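Local coordinates for protein 3-methyladenine dna-glycosylase (Archaeoglobus fulgidus, PDB 2JHN) that is an AlkA-type DNA repair protein of the helix-hairpin-helix (HhH-GPD) superfamily, joining a TATA-binding-protein-like domain to a mainly helical region, at residues A[171-174]-A[175-178]; A[161-164]-A[165-168]; A[209-212]-A[213-217]. The protein carries 1 engineered substitution. All coordinates share one frame; numbering follows the deposited sequence.

Contact 1: residues A[171-174]-A[175-178]. With MBO (mercuribenzoic acid), chain C.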
ATOM      1  N   GLY A 171     -18.672  -7.429  13.072  1.00 24.91           N
ATOM      2  CA  GLY A 171     -18.532  -7.083  14.491  1.00 23.79           C
ATOM      3  C   GLY A 171     -17.205  -7.476  15.099  1.00 23.26           C
ATOM      4  O   GLY A 171     -16.365  -8.104  14.445  1.00 23.35           O
ATOM      5  N   VAL A 172     -16.998  -7.100  16.359  1.00 22.91           N
ATOM      6  CA  VAL A 172     -15.772  -7.504  17.063  1.00 22.58           C
ATOM      7  C   VAL A 172     -15.564  -9.021  17.008  1.00 22.30           C
ATOM      8  O   VAL A 172     -14.482  -9.494  16.682  1.00 22.13           O
ATOM      9  CB  VAL A 172     -15.740  -7.004  18.548  1.00 22.98           C
ATOM     10  CG1 VAL A 172     -14.630  -7.711  19.349  1.00 22.90           C
ATOM     11  CG2 VAL A 172     -15.584  -5.488  18.596  1.00 23.32           C
ATOM     12  N   GLU A 173     -16.598  -9.797  17.335  1.00 22.59           N
ATOM     13  CA  GLU A 173     -16.414 -11.246  17.412  1.00 22.29           C
ATOM     14  C   GLU A 173     -16.094 -11.911  16.074  1.00 21.54           C
ATOM     15  O   GLU A 173     -15.350 -12.881  16.031  1.00 21.16           O
ATOM     16  CB  GLU A 173     -17.631 -11.936  18.063  1.00 23.43           C
ATOM     17  CG  GLU A 173     -17.693 -11.764  19.581  1.00 25.82           C
ATOM     18  CD  GLU A 173     -16.408 -12.209  20.289  1.00 31.47           C
ATOM     19  OE1 GLU A 173     -15.853 -13.299  19.971  1.00 33.66           O
ATOM     20  OE2 GLU A 173     -15.962 -11.442  21.175  1.00 33.96           O
ATOM     21  N   GLY A 174     -16.670 -11.400  14.995  1.00 21.35           N
ATOM     22  CA  GLY A 174     -16.423 -11.954  13.647  1.00 21.05           C
ATOM     23  C   GLY A 174     -14.973 -11.752  13.223  1.00 20.66           C
ATOM     24  O   GLY A 174     -14.350 -12.643  12.652  1.00 19.76           O
ATOM     25  N   LEU A 175     -14.433 -10.569  13.529  1.00 20.94           N
ATOM     26  CA  LEU A 175     -13.016 -10.272  13.307  1.00 21.81           C
ATOM     27  C   LEU A 175     -12.105 -11.126  14.191  1.00 21.96           C
ATOM     28  O   LEU A 175     -11.093 -11.620  13.703  1.00 21.57           O
ATOM     29  CB  LEU A 175     -12.711  -8.765  13.491  1.00 21.20           C
ATOM     30  CG  LEU A 175     -13.489  -7.800  12.580  1.00 22.57           C
ATOM     31  CD1 LEU A 175     -13.027  -6.361  12.796  1.00 20.86           C
ATOM     32  CD2 LEU A 175     -13.414  -8.171  11.107  1.00 24.11           C
ATOM     33  N   ARG A 176     -12.471 -11.321  15.467  1.00 22.99           N
ATOM     34  CA  ARG A 176     -11.680 -12.174  16.370  1.00 24.96           C
ATOM     35  C   ARG A 176     -11.641 -13.598  15.850  1.00 24.55           C
ATOM     36  O   ARG A 176     -10.616 -14.258  15.931  1.00 25.52           O
ATOM     37  CB  ARG A 176     -12.213 -12.176  17.814  1.00 25.01           C
ATOM     38  CG  ARG A 176     -12.178 -10.820  18.519  1.00 27.11           C
ATOM     39  CD  ARG A 176     -12.623 -10.950  19.963  1.00 27.96           C
ATOM     40  NE  ARG A 176     -11.682 -11.782  20.703  1.00 33.08           N
ATOM     41  CZ  ARG A 176     -11.950 -12.355  21.875  1.00 37.66           C
ATOM     42  NH1 ARG A 176     -13.148 -12.209  22.445  1.00 38.17           N
ATOM     43  NH2 ARG A 176     -11.018 -13.092  22.472  1.00 39.48           N
ATOM     44  N   GLU A 177     -12.770 -14.065  15.321  1.00 24.70           N
ATOM     45  CA  GLU A 177     -12.860 -15.400  14.735  1.00 25.18           C
ATOM     46  C   GLU A 177     -11.874 -15.608  13.592  1.00 24.30           C
ATOM     47  O   GLU A 177     -11.309 -16.685  13.439  1.00 24.46           O
ATOM     48  CB  GLU A 177     -14.289 -15.687  14.288  1.00 25.51           C
ATOM     49  CG  GLU A 177     -15.228 -15.873  15.479  1.00 26.59           C
ATOM     50  CD  GLU A 177     -16.708 -16.038  15.098  1.00 27.72           C
ATOM     51  OE1 GLU A 177     -17.076 -16.080  13.881  1.00 30.04           O
ATOM     52  OE2 GLU A 177     -17.508 -16.124  16.057  1.00 28.03           O
ATOM     53  N   CYS A 178     -11.629 -14.552  12.821  1.00 23.86           N
ATOM     54  CA  CYS A 178     -10.716 -14.632  11.687  1.00 23.78           C
ATOM     55  C   CYS A 178      -9.240 -14.559  12.142  1.00 24.06           C
ATOM     56  O   CYS A 178      -8.332 -14.764  11.337  1.00 24.52           O
ATOM     57  CB  CYS A 178     -11.030 -13.520  10.672  1.00 22.87           C
ATOM     58  SG  CYS A 178     -12.604 -13.720   9.730  1.00 21.51           S
TER
HETATM   59 HG   MBO C1296     -12.132 -15.595   8.431  0.70 24.57          HG
HETATM   60  CE1 MBO C1296     -11.705 -17.391   7.099  0.70 23.92           C
HETATM   61  CE2 MBO C1296     -11.291 -18.579   7.686  0.70 22.74           C
HETATM   62  CE3 MBO C1296     -11.038 -19.666   6.861  0.70 24.07           C
HETATM   63  CE4 MBO C1296     -11.186 -19.547   5.481  0.70 24.12           C
HETATM   64  CE5 MBO C1296     -11.609 -18.350   4.906  0.70 24.34           C
HETATM   65  CE6 MBO C1296     -11.873 -17.257   5.724  0.70 22.73           C
HETATM   66  CZ  MBO C1296     -10.897 -20.725   4.603  0.70 25.14           C
HETATM   67  OZ1 MBO C1296     -11.160 -20.654   3.393  0.70 27.06           O
HETATM   68  OZ2 MBO C1296     -10.379 -21.740   5.106  0.70 27.09           O
HETATM   69  O   HOH W   1     -16.055 -14.682  11.571  1.00 26.27           O

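Contact 2: residues A[161-164]-A[165-168]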
ATOM      1  N   PHE A 161     -11.639  -5.701  -0.563  1.00 15.54           N
ATOM      2  CA  PHE A 161     -11.544  -5.519   0.870  1.00 14.96           C
ATOM      3  C   PHE A 161     -12.951  -5.204   1.436  1.00 14.45           C
ATOM      4  O   PHE A 161     -13.705  -4.484   0.809  1.00 15.99           O
ATOM      5  CB  PHE A 161     -10.562  -4.387   1.250  1.00 14.92           C
ATOM      6  CG  PHE A 161     -10.143  -4.440   2.694  1.00 13.23           C
ATOM      7  CD1 PHE A 161      -9.156  -5.338   3.112  1.00 11.70           C
ATOM      8  CD2 PHE A 161     -10.784  -3.638   3.658  1.00 13.53           C
ATOM      9  CE1 PHE A 161      -8.801  -5.416   4.446  1.00 12.51           C
ATOM     10  CE2 PHE A 161     -10.430  -3.724   5.006  1.00 13.32           C
ATOM     11  CZ  PHE A 161      -9.440  -4.600   5.399  1.00 15.00           C
ATOM     12  N   PRO A 162     -13.299  -5.758   2.606  1.00 15.48           N
ATOM     13  CA  PRO A 162     -14.620  -5.486   3.241  1.00 16.01           C
ATOM     14  C   PRO A 162     -14.968  -3.994   3.315  1.00 17.11           C
ATOM     15  O   PRO A 162     -14.094  -3.179   3.653  1.00 16.34           O
ATOM     16  CB  PRO A 162     -14.452  -6.074   4.639  1.00 15.41           C
ATOM     17  CG  PRO A 162     -13.483  -7.217   4.428  1.00 16.24           C
ATOM     18  CD  PRO A 162     -12.493  -6.692   3.403  1.00 14.60           C
ATOM     19  N   THR A 163     -16.223  -3.656   2.977  1.00 17.14           N
ATOM     20  CA  THR A 163     -16.753  -2.297   3.105  1.00 18.21           C
ATOM     21  C   THR A 163     -16.892  -1.991   4.594  1.00 17.61           C
ATOM     22  O   THR A 163     -16.873  -2.907   5.410  1.00 15.93           O
ATOM     23  CB  THR A 163     -18.155  -2.147   2.449  1.00 18.99           C
ATOM     24  OG1 THR A 163     -19.057  -3.075   3.065  1.00 18.77           O
ATOM     25  CG2 THR A 163     -18.098  -2.386   0.921  1.00 19.84           C
ATOM     26  N   GLN A 164     -17.035  -0.710   4.952  1.00 17.95           N
ATOM     27  CA  GLN A 164     -17.275  -0.359   6.363  1.00 17.93           C
ATOM     28  C   GLN A 164     -18.525  -1.066   6.898  1.00 18.53           C
ATOM     29  O   GLN A 164     -18.517  -1.589   8.004  1.00 18.13           O
ATOM     30  CB  GLN A 164     -17.354   1.160   6.558  1.00 18.22           C
ATOM     31  CG  GLN A 164     -16.054   1.876   6.161  1.00 18.34           C
ATOM     32  CD  GLN A 164     -16.146   3.370   6.313  1.00 17.70           C
ATOM     33  OE1 GLN A 164     -15.715   4.118   5.436  1.00 18.20           O
ATOM     34  NE2 GLN A 164     -16.701   3.825   7.447  1.00 17.66           N
ATOM     35  N   GLU A 165     -19.552  -1.128   6.059  1.00 19.69           N
ATOM     36  CA  GLU A 165     -20.818  -1.839   6.366  1.00 21.71           C
ATOM     37  C   GLU A 165     -20.654  -3.319   6.702  1.00 20.32           C
ATOM     38  O   GLU A 165     -21.245  -3.803   7.666  1.00 19.86           O
ATOM     39  CB  GLU A 165     -21.796  -1.673   5.193  1.00 21.90           C
ATOM     40  CG  GLU A 165     -22.331  -0.261   5.047  1.00 27.00           C
ATOM     41  CD  GLU A 165     -21.533   0.622   4.072  1.00 33.13           C
ATOM     42  OE1 GLU A 165     -20.370   0.293   3.697  1.00 33.31           O
ATOM     43  OE2 GLU A 165     -22.086   1.670   3.671  1.00 35.16           O
ATOM     44  N   ALA A 166     -19.833  -4.014   5.904  1.00 19.73           N
ATOM     45  CA  ALA A 166     -19.533  -5.434   6.068  1.00 19.11           C
ATOM     46  C   ALA A 166     -18.800  -5.698   7.377  1.00 18.85           C
ATOM     47  O   ALA A 166     -19.058  -6.694   8.047  1.00 18.66           O
ATOM     48  CB  ALA A 166     -18.709  -5.946   4.871  1.00 18.87           C
ATOM     49  N   ILE A 167     -17.888  -4.789   7.733  1.00 18.14           N
ATOM     50  CA  ILE A 167     -17.160  -4.841   9.008  1.00 18.21           C
ATOM     51  C   ILE A 167     -18.057  -4.640  10.237  1.00 18.54           C
ATOM     52  O   ILE A 167     -17.921  -5.347  11.247  1.00 17.79           O
ATOM     53  CB  ILE A 167     -15.973  -3.824   9.005  1.00 18.18           C
ATOM     54  CG1 ILE A 167     -14.921  -4.286   7.987  1.00 16.64           C
ATOM     55  CG2 ILE A 167     -15.358  -3.658  10.412  1.00 17.90           C
ATOM     56  CD1 ILE A 167     -14.338  -5.703   8.255  1.00 16.83           C
ATOM     57  N   LEU A 168     -18.966  -3.678  10.141  1.00 19.28           N
ATOM     58  CA  LEU A 168     -19.905  -3.434  11.225  1.00 21.25           C
ATOM     59  C   LEU A 168     -20.757  -4.688  11.470  1.00 22.65           C
ATOM     60  O   LEU A 168     -20.981  -5.081  12.622  1.00 23.59           O
ATOM     61  CB  LEU A 168     -20.760  -2.191  10.923  1.00 21.06           C
ATOM     62  CG  LEU A 168     -20.002  -0.844  10.986  1.00 22.91           C
ATOM     63  CD1 LEU A 168     -20.940   0.290  10.629  1.00 24.60           C
ATOM     64  CD2 LEU A 168     -19.346  -0.597  12.354  1.00 24.90           C
TER

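Contact 3: residues A[209-212]-A[213-217]. With NA (sodium ion), chain E.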
ATOM      1  N   TYR A 209      -3.050  13.711  10.743  1.00 12.05           N
ATOM      2  CA  TYR A 209      -2.287  13.114  11.854  1.00 13.21           C
ATOM      3  C   TYR A 209      -3.048  13.207  13.183  1.00 13.09           C
ATOM      4  O   TYR A 209      -3.131  12.239  13.934  1.00 12.47           O
ATOM      5  CB  TYR A 209      -0.895  13.778  12.002  1.00 13.25           C
ATOM      6  CG  TYR A 209      -0.071  13.129  13.089  1.00 14.06           C
ATOM      7  CD1 TYR A 209       0.689  11.987  12.827  1.00 13.63           C
ATOM      8  CD2 TYR A 209      -0.074  13.633  14.411  1.00 13.68           C
ATOM      9  CE1 TYR A 209       1.455  11.360  13.856  1.00 11.04           C
ATOM     10  CE2 TYR A 209       0.686  13.011  15.424  1.00 15.10           C
ATOM     11  CZ  TYR A 209       1.443  11.877  15.142  1.00 12.29           C
ATOM     12  OH  TYR A 209       2.186  11.263  16.154  1.00 13.05           O
ATOM     13  N   GLU A 210      -3.618  14.371  13.471  0.50 14.05           N
ATOM     14  CA  GLU A 210      -4.340  14.547  14.733  0.50 14.31           C
ATOM     15  C   GLU A 210      -5.647  13.758  14.756  0.50 13.93           C
ATOM     16  O   GLU A 210      -6.060  13.279  15.804  0.50 14.36           O
ATOM     17  CB  GLU A 210      -4.587  16.033  15.025  0.50 14.70           C
ATOM     18  CG  GLU A 210      -3.332  16.798  15.403  0.50 17.27           C
ATOM     19  CD  GLU A 210      -2.711  16.322  16.717  0.50 20.17           C
ATOM     20  OE1 GLU A 210      -3.469  16.073  17.683  0.50 22.47           O
ATOM     21  OE2 GLU A 210      -1.466  16.216  16.789  0.50 21.09           O
ATOM     22  N   TYR A 211      -6.286  13.597  13.601  1.00 14.01           N
ATOM     23  CA  TYR A 211      -7.473  12.758  13.526  1.00 14.03           C
ATOM     24  C   TYR A 211      -7.125  11.290  13.798  1.00 13.14           C
ATOM     25  O   TYR A 211      -7.742  10.638  14.663  1.00 12.74           O
ATOM     26  CB  TYR A 211      -8.176  12.929  12.191  1.00 14.36           C
ATOM     27  CG  TYR A 211      -9.329  11.971  11.969  1.00 15.21           C
ATOM     28  CD1 TYR A 211     -10.566  12.183  12.581  1.00 14.60           C
ATOM     29  CD2 TYR A 211      -9.176  10.853  11.137  1.00 16.65           C
ATOM     30  CE1 TYR A 211     -11.644  11.285  12.374  1.00 14.80           C
ATOM     31  CE2 TYR A 211     -10.215   9.960  10.914  1.00 15.92           C
ATOM     32  CZ  TYR A 211     -11.456  10.185  11.543  1.00 17.67           C
ATOM     33  OH  TYR A 211     -12.495   9.322  11.301  1.00 16.33           O
ATOM     34  N   LEU A 212      -6.113  10.780  13.096  1.00 11.79           N
ATOM     35  CA  LEU A 212      -5.745   9.365  13.265  1.00 11.57           C
ATOM     36  C   LEU A 212      -5.343   9.073  14.712  1.00 12.35           C
ATOM     37  O   LEU A 212      -5.843   8.138  15.311  1.00 12.61           O
ATOM     38  CB  LEU A 212      -4.639   8.956  12.275  1.00 11.50           C
ATOM     39  CG  LEU A 212      -5.151   8.978  10.827  1.00  9.89           C
ATOM     40  CD1 LEU A 212      -3.962   9.022   9.872  1.00 10.29           C
ATOM     41  CD2 LEU A 212      -6.018   7.737  10.594  1.00 11.53           C
ATOM     42  N   THR A 213      -4.495   9.924  15.284  1.00 13.20           N
ATOM     43  CA  THR A 213      -3.951   9.676  16.610  1.00 13.78           C
ATOM     44  C   THR A 213      -4.979   9.959  17.708  1.00 14.25           C
ATOM     45  O   THR A 213      -4.765   9.564  18.853  1.00 15.00           O
ATOM     46  CB  THR A 213      -2.645  10.466  16.899  1.00 12.41           C
ATOM     47  OG1 THR A 213      -2.861  11.866  16.683  1.00 14.30           O
ATOM     48  CG2 THR A 213      -1.501   9.966  16.009  1.00 13.94           C
ATOM     49  N   SER A 214      -6.081  10.605  17.351  1.00 14.46           N
ATOM     50  CA  SER A 214      -7.202  10.834  18.281  1.00 16.30           C
ATOM     51  C   SER A 214      -7.931   9.531  18.681  1.00 17.23           C
ATOM     52  O   SER A 214      -8.679   9.505  19.674  1.00 18.50           O
ATOM     53  CB  SER A 214      -8.182  11.889  17.725  1.00 15.98           C
ATOM     54  OG  SER A 214      -9.151  11.309  16.868  1.00 17.37           O
ATOM     55  N   PHE A 215      -7.732   8.459  17.917  1.00 16.65           N
ATOM     56  CA  PHE A 215      -8.255   7.151  18.297  1.00 16.96           C
ATOM     57  C   PHE A 215      -7.306   6.462  19.278  1.00 18.07           C
ATOM     58  O   PHE A 215      -6.098   6.440  19.067  1.00 16.77           O
ATOM     59  CB  PHE A 215      -8.475   6.283  17.044  1.00 17.18           C
ATOM     60  CG  PHE A 215      -9.560   6.802  16.138  1.00 17.57           C
ATOM     61  CD1 PHE A 215     -10.874   6.340  16.260  1.00 17.47           C
ATOM     62  CD2 PHE A 215      -9.276   7.759  15.169  1.00 15.69           C
ATOM     63  CE1 PHE A 215     -11.880   6.831  15.423  1.00 19.27           C
ATOM     64  CE2 PHE A 215     -10.291   8.246  14.313  1.00 18.27           C
ATOM     65  CZ  PHE A 215     -11.579   7.785  14.451  1.00 19.58           C
ATOM     66  N   LYS A 216      -7.846   5.901  20.364  1.00 18.92           N
ATOM     67  CA  LYS A 216      -6.996   5.182  21.316  1.00 20.36           C
ATOM     68  C   LYS A 216      -6.520   3.867  20.695  1.00 19.62           C
ATOM     69  O   LYS A 216      -7.326   2.983  20.364  1.00 20.76           O
ATOM     70  CB  LYS A 216      -7.719   4.958  22.651  1.00 20.50           C
ATOM     71  CG  LYS A 216      -8.911   4.024  22.552  1.00 23.26           C
ATOM     72  CD  LYS A 216      -9.856   4.100  23.778  1.00 24.79           C
ATOM     73  CE  LYS A 216     -11.091   3.240  23.551  1.00 28.45           C
ATOM     74  NZ  LYS A 216     -12.030   3.859  22.575  1.00 31.95           N
ATOM     75  N   GLY A 217      -5.211   3.760  20.508  1.00 18.05           N
ATOM     76  CA  GLY A 217      -4.617   2.554  19.946  1.00 17.60           C
ATOM     77  C   GLY A 217      -3.956   2.856  18.607  1.00 16.44           C
ATOM     78  O   GLY A 217      -3.288   1.985  18.021  1.00 16.14           O
TER
HETATM   79 NA    NA E1298      -4.060   7.570  19.811  1.00 18.75          NA
HETATM   80  O   HOH W   2      -3.364   5.734  21.276  1.00 17.01           O
HETATM   81  O   HOH W   3      -2.012   8.761  20.684  1.00 19.18           O

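Contact 1: residues A[171-174]-A[175-178]
Residues 171-178 form the C-terminal turns of helix 164-177 in the mainly helical HhH-GPD region: Leu175, Arg176 and Glu177 donate alpha-helical bonds to the carbonyls four residues back, of Gly171, Val172 and Glu173, and the tightest runs 2.9 Å from Glu177 N to Glu173 O. The helix is kinked, for N of Val172 and of Glu173 lack bonds to the preceding turn. On the outer surface Glu173 and Arg176 lie side by side, one turn apart, and join in a salt bridge. NH1 of Arg176 reaches the syn lone pair of Glu173 OE2 at 3.2 Å, its guanidinium turned 76° from the carboxylate plane. The Glu173 chain folds back at chi2 (-54°) and the arginine bends at chi3, which lets the two ends meet. Arg182 also binds OE2, so two arginines gather round one carboxylate oxygen. Val172 CG1 packs 3.9 Å from Arg176 CD, lining the methylene part of the arginine. Turned into the core instead, Leu175 wedges between helices 133-147 and 182-192, touching Ile143 and Ile188. At the last turn the carbonyl of Gly174 serves two donors: a weak bond from Cys178 N and a water, which donates a second hydrogen to Glu177 OE1. Cys178, buried against Ile143 and Phe147, belongs with Lys142 and Arg146 to the mercuribenzoic acid pocket; its SG, anti to its own carbonyl carbon, binds the mercury at 2.3 Å.

Contact 2: residues A[161-164]-A[165-168]
Leu168 N donates to Gln164 O at 3.0 Å in the opening turn of helix 164-177. The next bond back, from Ile167 N to Thr163 O, measures 3.2 Å. Thr163 is the N-cap: its hydroxyl OG1 stands between backbone N and carbonyl carbon (chi1 58°), and there it accepts from Ala166 N at 3.1 Å with an N-H...O angle of 154°. The same oxygen rests 3.4 Å from the Ala166 methyl. Glu165, its chain bent at chi2, swings its carboxylate back over the cap, where OE1 comes to 3.5 Å from Thr163 CB. Just before the cap, Pro162 packs its ring carbon CB onto the tip of Ile167, at 3.6 Å from CD1. This pairing of the residue before the N-cap with the one four positions after the cap is a hydrophobic staple. The proline is itself backed by Ile143 and Phe147 of helix 133-147, while Ile167 continues onto Phe119 and Ile188. Gln164 extends away from the turn, and its NE2 donates to the carbonyls of Ala192 and Glu194. Polar cap and apolar staple therefore close the helix start from two directions, marking where helix 164-177 begins, a few residues after strand 156-159. The Glu165 carboxylate, placed near the positive end of the helix, would probably be stabilised in its ionised form.

Contact 3: residues A[209-212]-A[213-217]
Tyr211 and Phe215 meet in a T-shaped stack: the Phe215 edge, led by CE2, points into one face of the Tyr211 ring, with planes at 86° and centroids of the two rings 5.2 Å apart. Its nearest approach is 3.6 Å, from Phe215 CE2 to Tyr211 CZ. Tyr209, on another side of the helix end, has one face covered by a methyl: Thr213 CG2 sits 3.8 Å from the ring centroid of Tyr209, a CH-pi contact. Both tyrosines carry CG anti to the backbone N, which swings each ring toward the residue four positions on. The threonine's other branch, OG1, turns back onto its helix and donates to Tyr209 O at 2.8 Å, reaching it from the opposite carbonyl face to Thr213 N. Ser214 does likewise, its OG donating 2.7 Å to Tyr211 O. These bonds finish helix 205-213 where it enters the hairpin of the helix-hairpin-helix motif, whose second helix is 220-229. Beyond the end, carbonyl O atoms of Thr213 and Phe215 turn to a sodium ion, at 2.3 Å for Thr213 O, joined by Ile218 O and two waters; one of the waters accepts from Gly217 N. Hydroxyl donors thus help satisfy the helix's final carbonyls, while neutral backbone oxygens, suited to a hard monovalent cation, bind the metal, an arrangement consistent with the sodium ion bracing the hairpin.

In the fold
Contacts 2 and 1 are the two ends of helix 164-177, their centres 12 Å apart, and they touch where Leu175 CD2 lies 3.9 Å from Ile167 CD1. That apolar stripe faces helix 182-192, which also receives Phe215 of contact 3, although contact 3 touches neither of the others: nearest atoms are about 8 Å away for contact 2 and about 11 Å for contact 1. Glu194, just past helix 182-192, also joins contacts 2 and 3, since its backbone carbonyl accepts from Gln164 and its carboxylate from Tyr211. Mercuribenzoic acid is bound at contact 1, about 9 Å from the side chain of Pro162 in contact 2, whereas contact 3 supplies two ligands of a sodium ion.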